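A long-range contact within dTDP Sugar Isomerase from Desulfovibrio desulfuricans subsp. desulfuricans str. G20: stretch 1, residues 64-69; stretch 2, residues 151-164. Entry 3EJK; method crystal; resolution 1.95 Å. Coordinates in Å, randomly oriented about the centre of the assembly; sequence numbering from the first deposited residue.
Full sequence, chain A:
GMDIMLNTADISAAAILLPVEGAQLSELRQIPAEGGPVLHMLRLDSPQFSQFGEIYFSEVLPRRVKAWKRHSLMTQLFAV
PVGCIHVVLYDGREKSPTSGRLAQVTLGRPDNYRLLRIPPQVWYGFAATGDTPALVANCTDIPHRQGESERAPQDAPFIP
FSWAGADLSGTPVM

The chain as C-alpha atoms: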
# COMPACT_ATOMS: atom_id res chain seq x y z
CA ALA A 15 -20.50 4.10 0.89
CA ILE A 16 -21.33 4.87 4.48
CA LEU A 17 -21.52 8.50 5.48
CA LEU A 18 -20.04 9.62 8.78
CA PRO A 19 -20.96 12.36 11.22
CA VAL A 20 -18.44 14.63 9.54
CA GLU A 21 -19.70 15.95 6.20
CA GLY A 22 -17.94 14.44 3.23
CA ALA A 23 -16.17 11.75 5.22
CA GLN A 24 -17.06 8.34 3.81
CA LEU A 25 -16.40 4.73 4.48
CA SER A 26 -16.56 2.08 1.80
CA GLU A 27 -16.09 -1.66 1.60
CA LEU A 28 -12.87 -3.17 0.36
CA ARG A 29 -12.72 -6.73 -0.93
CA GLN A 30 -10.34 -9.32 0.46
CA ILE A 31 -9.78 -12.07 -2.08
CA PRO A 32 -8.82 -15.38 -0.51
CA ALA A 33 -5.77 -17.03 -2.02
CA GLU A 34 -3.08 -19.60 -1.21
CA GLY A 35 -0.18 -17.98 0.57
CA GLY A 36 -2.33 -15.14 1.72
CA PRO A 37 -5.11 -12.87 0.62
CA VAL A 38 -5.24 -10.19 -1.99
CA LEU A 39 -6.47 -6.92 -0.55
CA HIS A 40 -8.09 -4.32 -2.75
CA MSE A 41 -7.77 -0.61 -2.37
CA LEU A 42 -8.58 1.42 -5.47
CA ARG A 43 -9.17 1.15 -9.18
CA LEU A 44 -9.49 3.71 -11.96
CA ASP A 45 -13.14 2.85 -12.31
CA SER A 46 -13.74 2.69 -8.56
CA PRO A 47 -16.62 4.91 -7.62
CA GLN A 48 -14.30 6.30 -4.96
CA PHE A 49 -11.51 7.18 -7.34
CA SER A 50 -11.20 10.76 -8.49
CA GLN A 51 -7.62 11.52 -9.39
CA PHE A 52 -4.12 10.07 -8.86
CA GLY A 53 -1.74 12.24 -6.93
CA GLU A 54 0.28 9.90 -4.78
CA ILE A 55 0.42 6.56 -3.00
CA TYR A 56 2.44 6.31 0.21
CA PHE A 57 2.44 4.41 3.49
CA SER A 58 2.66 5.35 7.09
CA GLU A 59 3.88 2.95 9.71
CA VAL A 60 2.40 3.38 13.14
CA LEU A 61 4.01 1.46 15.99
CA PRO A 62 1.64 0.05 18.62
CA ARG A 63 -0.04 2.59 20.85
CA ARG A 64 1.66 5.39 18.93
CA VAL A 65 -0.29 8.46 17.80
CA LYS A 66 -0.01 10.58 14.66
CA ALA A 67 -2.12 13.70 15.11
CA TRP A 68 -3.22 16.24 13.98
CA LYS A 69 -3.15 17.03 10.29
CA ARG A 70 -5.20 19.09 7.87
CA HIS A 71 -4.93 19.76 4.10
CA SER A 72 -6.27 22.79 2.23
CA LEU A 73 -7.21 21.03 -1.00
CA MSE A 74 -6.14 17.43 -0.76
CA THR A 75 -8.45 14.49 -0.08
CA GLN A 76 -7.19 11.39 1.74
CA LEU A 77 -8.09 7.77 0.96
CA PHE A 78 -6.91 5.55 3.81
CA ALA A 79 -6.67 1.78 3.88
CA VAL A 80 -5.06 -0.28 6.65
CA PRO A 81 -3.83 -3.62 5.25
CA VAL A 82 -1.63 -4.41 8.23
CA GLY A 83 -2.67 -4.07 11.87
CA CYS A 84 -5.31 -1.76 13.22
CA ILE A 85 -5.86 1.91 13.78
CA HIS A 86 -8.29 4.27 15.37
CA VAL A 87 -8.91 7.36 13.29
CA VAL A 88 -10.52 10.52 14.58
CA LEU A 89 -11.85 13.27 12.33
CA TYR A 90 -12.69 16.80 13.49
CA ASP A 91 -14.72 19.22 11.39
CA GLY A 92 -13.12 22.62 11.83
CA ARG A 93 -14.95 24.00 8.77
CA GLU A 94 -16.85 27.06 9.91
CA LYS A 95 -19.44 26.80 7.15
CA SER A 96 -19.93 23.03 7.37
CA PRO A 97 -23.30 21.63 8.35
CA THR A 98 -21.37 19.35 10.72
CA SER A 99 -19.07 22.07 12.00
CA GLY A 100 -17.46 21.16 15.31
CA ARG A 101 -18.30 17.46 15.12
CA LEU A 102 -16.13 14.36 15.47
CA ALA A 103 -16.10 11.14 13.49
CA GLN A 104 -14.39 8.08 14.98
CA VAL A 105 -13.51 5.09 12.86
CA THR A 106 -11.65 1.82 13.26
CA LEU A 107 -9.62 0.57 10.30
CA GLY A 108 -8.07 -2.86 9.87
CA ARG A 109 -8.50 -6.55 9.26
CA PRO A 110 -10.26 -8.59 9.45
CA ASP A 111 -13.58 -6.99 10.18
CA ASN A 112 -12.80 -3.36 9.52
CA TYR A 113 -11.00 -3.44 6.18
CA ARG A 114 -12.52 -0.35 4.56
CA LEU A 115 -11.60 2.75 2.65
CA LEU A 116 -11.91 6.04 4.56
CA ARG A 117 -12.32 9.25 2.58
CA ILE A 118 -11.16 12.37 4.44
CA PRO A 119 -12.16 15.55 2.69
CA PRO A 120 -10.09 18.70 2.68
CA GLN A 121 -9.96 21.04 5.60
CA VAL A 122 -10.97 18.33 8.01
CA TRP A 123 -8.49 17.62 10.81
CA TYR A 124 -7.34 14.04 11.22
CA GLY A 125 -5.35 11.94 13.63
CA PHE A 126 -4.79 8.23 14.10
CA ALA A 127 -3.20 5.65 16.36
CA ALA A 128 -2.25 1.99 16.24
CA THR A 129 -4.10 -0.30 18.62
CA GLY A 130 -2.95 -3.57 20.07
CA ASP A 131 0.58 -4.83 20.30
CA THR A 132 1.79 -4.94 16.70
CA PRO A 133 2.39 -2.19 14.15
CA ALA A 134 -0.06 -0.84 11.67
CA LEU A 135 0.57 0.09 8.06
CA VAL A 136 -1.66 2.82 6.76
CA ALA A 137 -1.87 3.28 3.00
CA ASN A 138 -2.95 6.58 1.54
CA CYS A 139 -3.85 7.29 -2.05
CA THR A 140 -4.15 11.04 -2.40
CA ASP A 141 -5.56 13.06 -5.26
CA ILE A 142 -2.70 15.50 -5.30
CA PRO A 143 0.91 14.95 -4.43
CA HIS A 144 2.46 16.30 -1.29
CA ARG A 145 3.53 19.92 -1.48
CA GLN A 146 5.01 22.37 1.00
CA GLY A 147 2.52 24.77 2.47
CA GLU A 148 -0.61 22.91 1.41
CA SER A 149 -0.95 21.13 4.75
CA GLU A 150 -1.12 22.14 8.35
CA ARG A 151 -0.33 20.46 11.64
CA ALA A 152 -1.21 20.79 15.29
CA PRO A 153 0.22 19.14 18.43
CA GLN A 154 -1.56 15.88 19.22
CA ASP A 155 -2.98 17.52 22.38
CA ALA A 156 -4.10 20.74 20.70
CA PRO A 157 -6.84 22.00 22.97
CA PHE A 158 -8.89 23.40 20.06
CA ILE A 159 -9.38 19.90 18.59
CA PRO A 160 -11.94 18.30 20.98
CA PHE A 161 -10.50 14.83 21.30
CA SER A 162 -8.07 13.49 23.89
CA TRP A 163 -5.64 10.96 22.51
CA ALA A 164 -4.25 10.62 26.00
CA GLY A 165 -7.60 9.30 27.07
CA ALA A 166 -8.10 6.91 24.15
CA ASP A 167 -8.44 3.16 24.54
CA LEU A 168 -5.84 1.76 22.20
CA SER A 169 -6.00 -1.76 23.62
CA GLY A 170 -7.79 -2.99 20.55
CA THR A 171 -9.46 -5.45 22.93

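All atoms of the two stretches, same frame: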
# COMPACT_ATOMS: atom_id res chain seq x y z
N ARG A 64 1.15 4.10 19.41
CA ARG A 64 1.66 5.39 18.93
C ARG A 64 0.58 6.18 18.18
O ARG A 64 -0.29 5.65 17.47
CB ARG A 64 2.91 5.20 18.07
CG ARG A 64 4.09 4.56 18.83
CD ARG A 64 4.46 5.30 20.08
NE ARG A 64 4.87 6.67 19.78
CZ ARG A 64 6.12 7.03 19.52
NH1 ARG A 64 7.07 6.14 19.52
NH2 ARG A 64 6.40 8.30 19.26
N VAL A 65 0.66 7.49 18.37
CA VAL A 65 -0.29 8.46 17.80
C VAL A 65 0.33 9.40 16.77
O VAL A 65 1.43 9.92 16.97
CB VAL A 65 -0.86 9.34 18.92
CG1 VAL A 65 -1.80 10.42 18.37
CG2 VAL A 65 -1.55 8.47 19.99
N LYS A 66 -0.39 9.59 15.67
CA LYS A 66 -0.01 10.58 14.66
C LYS A 66 -1.16 11.54 14.47
O LYS A 66 -2.15 11.26 13.79
CB LYS A 66 0.37 9.94 13.33
CG LYS A 66 1.63 9.09 13.39
CD LYS A 66 2.05 8.62 12.00
CE LYS A 66 3.40 7.91 12.03
NZ LYS A 66 4.01 7.77 10.67
N ALA A 67 -1.04 12.68 15.13
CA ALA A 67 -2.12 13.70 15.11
C ALA A 67 -1.52 15.08 15.38
O ALA A 67 -0.51 15.17 16.07
CB ALA A 67 -3.14 13.36 16.18
N TRP A 68 -2.07 16.18 14.86
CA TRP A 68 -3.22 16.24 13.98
C TRP A 68 -2.77 16.86 12.68
O TRP A 68 -1.82 17.65 12.65
CB TRP A 68 -4.28 17.18 14.55
CG TRP A 68 -4.91 16.74 15.83
CD1 TRP A 68 -4.53 17.08 17.08
CD2 TRP A 68 -6.04 15.87 15.96
NE1 TRP A 68 -5.35 16.47 18.00
CE2 TRP A 68 -6.28 15.72 17.34
CE3 TRP A 68 -6.85 15.20 15.05
CZ2 TRP A 68 -7.32 14.95 17.82
CZ3 TRP A 68 -7.88 14.44 15.52
CH2 TRP A 68 -8.12 14.32 16.90
N LYS A 69 -3.46 16.51 11.62
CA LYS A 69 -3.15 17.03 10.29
C LYS A 69 -4.42 17.50 9.59
O LYS A 69 -5.51 16.94 9.76
CB LYS A 69 -2.52 15.93 9.42
CG LYS A 69 -1.74 16.48 8.25
CD LYS A 69 -0.64 17.37 8.83
CE LYS A 69 0.57 17.42 7.99
NZ LYS A 69 1.33 16.19 8.23
N ARG A 151 -0.36 21.35 10.49
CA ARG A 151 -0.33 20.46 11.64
C ARG A 151 -0.61 21.20 12.92
O ARG A 151 -0.52 22.43 13.02
CB ARG A 151 1.03 19.75 11.79
CG ARG A 151 2.22 20.69 11.97
CD ARG A 151 3.53 19.95 12.25
N ALA A 152 -0.95 20.38 13.90
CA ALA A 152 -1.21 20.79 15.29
C ALA A 152 -0.70 19.73 16.26
O ALA A 152 -0.72 18.54 15.94
CB ALA A 152 -2.71 21.03 15.52
N PRO A 153 -0.21 20.14 17.43
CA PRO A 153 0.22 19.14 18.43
C PRO A 153 -0.92 18.15 18.70
O PRO A 153 -2.08 18.51 18.60
CB PRO A 153 0.52 19.96 19.67
CG PRO A 153 0.79 21.37 19.16
CD PRO A 153 -0.05 21.52 17.91
N GLN A 154 -0.56 16.93 19.04
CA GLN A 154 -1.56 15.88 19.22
C GLN A 154 -2.51 16.16 20.38
O GLN A 154 -3.54 15.50 20.49
CB GLN A 154 -0.94 14.50 19.40
CG GLN A 154 -0.27 14.27 20.72
CD GLN A 154 0.16 12.81 20.84
OE1 GLN A 154 0.96 12.34 20.06
NE2 GLN A 154 -0.38 12.10 21.84
N ASP A 155 -2.15 17.12 21.22
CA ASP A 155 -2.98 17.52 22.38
C ASP A 155 -3.57 18.92 22.22
O ASP A 155 -4.03 19.54 23.19
CB ASP A 155 -2.25 17.38 23.72
CG ASP A 155 -0.98 18.20 23.80
OD1 ASP A 155 -0.65 18.94 22.84
OD2 ASP A 155 -0.30 18.08 24.83
N ALA A 156 -3.56 19.40 20.99
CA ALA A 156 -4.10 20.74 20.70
C ALA A 156 -5.46 20.93 21.37
O ALA A 156 -6.41 20.19 21.10
CB ALA A 156 -4.19 20.98 19.19
N PRO A 157 -5.57 21.92 22.26
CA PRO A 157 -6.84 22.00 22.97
C PRO A 157 -8.03 22.46 22.16
O PRO A 157 -9.15 22.35 22.63
CB PRO A 157 -6.55 23.00 24.11
CG PRO A 157 -5.35 23.71 23.71
CD PRO A 157 -4.55 22.80 22.84
N PHE A 158 -7.79 22.90 20.94
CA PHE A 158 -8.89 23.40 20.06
C PHE A 158 -9.50 22.26 19.24
O PHE A 158 -10.53 22.42 18.60
CB PHE A 158 -8.45 24.59 19.18
CG PHE A 158 -7.48 24.23 18.10
CD1 PHE A 158 -6.13 24.21 18.35
CD2 PHE A 158 -7.93 23.90 16.85
CE1 PHE A 158 -5.25 23.87 17.37
CE2 PHE A 158 -7.05 23.55 15.86
CZ PHE A 158 -5.71 23.53 16.12
N ILE A 159 -8.86 21.09 19.29
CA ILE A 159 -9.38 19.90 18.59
C ILE A 159 -9.93 19.00 19.71
O ILE A 159 -9.15 18.40 20.48
CB ILE A 159 -8.31 19.23 17.71
CG1 ILE A 159 -7.82 20.23 16.66
CG2 ILE A 159 -8.89 17.98 17.00
CD1 ILE A 159 -6.76 19.68 15.71
N PRO A 160 -11.27 18.89 19.81
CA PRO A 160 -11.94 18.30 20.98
C PRO A 160 -11.90 16.80 21.15
O PRO A 160 -12.93 16.17 21.39
CB PRO A 160 -13.37 18.78 20.84
CG PRO A 160 -13.54 18.83 19.36
CD PRO A 160 -12.26 19.43 18.87
N PHE A 161 -10.70 16.25 21.04
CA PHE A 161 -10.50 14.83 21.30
C PHE A 161 -9.17 14.58 22.00
O PHE A 161 -8.12 15.00 21.53
CB PHE A 161 -10.57 13.99 20.02
CG PHE A 161 -10.41 12.52 20.27
CD1 PHE A 161 -11.49 11.75 20.62
CD2 PHE A 161 -9.17 11.91 20.18
CE1 PHE A 161 -11.35 10.39 20.87
CE2 PHE A 161 -9.01 10.55 20.43
CZ PHE A 161 -10.12 9.79 20.78
N SER A 162 -9.25 13.82 23.08
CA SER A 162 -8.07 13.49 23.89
C SER A 162 -7.46 12.14 23.56
O SER A 162 -7.94 11.10 23.96
CB SER A 162 -8.43 13.51 25.37
OG SER A 162 -7.31 13.17 26.16
N TRP A 163 -6.35 12.18 22.85
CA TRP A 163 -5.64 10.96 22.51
C TRP A 163 -5.11 10.31 23.75
O TRP A 163 -4.98 9.10 23.83
CB TRP A 163 -4.48 11.21 21.54
CG TRP A 163 -4.97 11.35 20.19
CD1 TRP A 163 -5.03 12.48 19.45
CD2 TRP A 163 -5.54 10.31 19.39
NE1 TRP A 163 -5.58 12.21 18.22
CE2 TRP A 163 -5.91 10.88 18.16
CE3 TRP A 163 -5.78 8.95 19.60
CZ2 TRP A 163 -6.50 10.15 17.15
CZ3 TRP A 163 -6.37 8.22 18.58
CH2 TRP A 163 -6.72 8.83 17.38
N ALA A 164 -4.84 11.14 24.75
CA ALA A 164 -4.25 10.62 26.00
C ALA A 164 -5.26 9.74 26.71
O ALA A 164 -4.91 8.85 27.48
CB ALA A 164 -3.81 11.75 26.90
O HOH W 1 -6.25 17.50 20.67

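The strand 65-69 meets an irregular segment, 151-164, that runs beside it and then folds back over the indole of W68. The backbones are joined at W68 and A152: W68 N donates to A152 O (2.9 Å) and A152 N donates to W68 O (3.1 Å), both nearly straight. Next to this pair, K69 and R151 form an antiparallel bridge without mutual hydrogen bonds. Their side chains lie on the same face of the sheet, where K69 CD packs 4.1 Å from R151 CB; aliphatic carbons meet there, and the K69 amino group finds its partner elsewhere in the structure.

Two type I turns, P153-A156 and A156-I159, reverse the second stretch around W68. The peptide bond preceding W68 is cis, and chi1 near -65° (m) with chi2 near 94° lays the indole among these turns. A broad, flat side chain suits such a slot, because both of its faces can be covered. I159, in the m,t rotamer, sets CG2 3.5 Å from W68 CE2, almost on the normal of the six-membered ring, a CH-pi contact. W163 covers the opposite face, its NE1 3.3 Å from W68 CZ2; the two indoles meet obliquely, their planes at 46°. The polar corner of the W68 ring is also served: NE1 donates to a water at 3.0 Å, which in turn donates to A156 O, and NE1 makes a weak hydrogen bond to Q154 O (3.2 Å).

W163, with chi1 at -79° (m), also receives V65. The t rotamer of V65 places CG1 3.8 Å from W163 CG, over the five-membered ring, a second CH-pi contact. Between V65 and W68, A67 offers just a methyl, and its CB approaches W163 NE1 to 3.4 Å, so the small residue lets the indole come close to the strand.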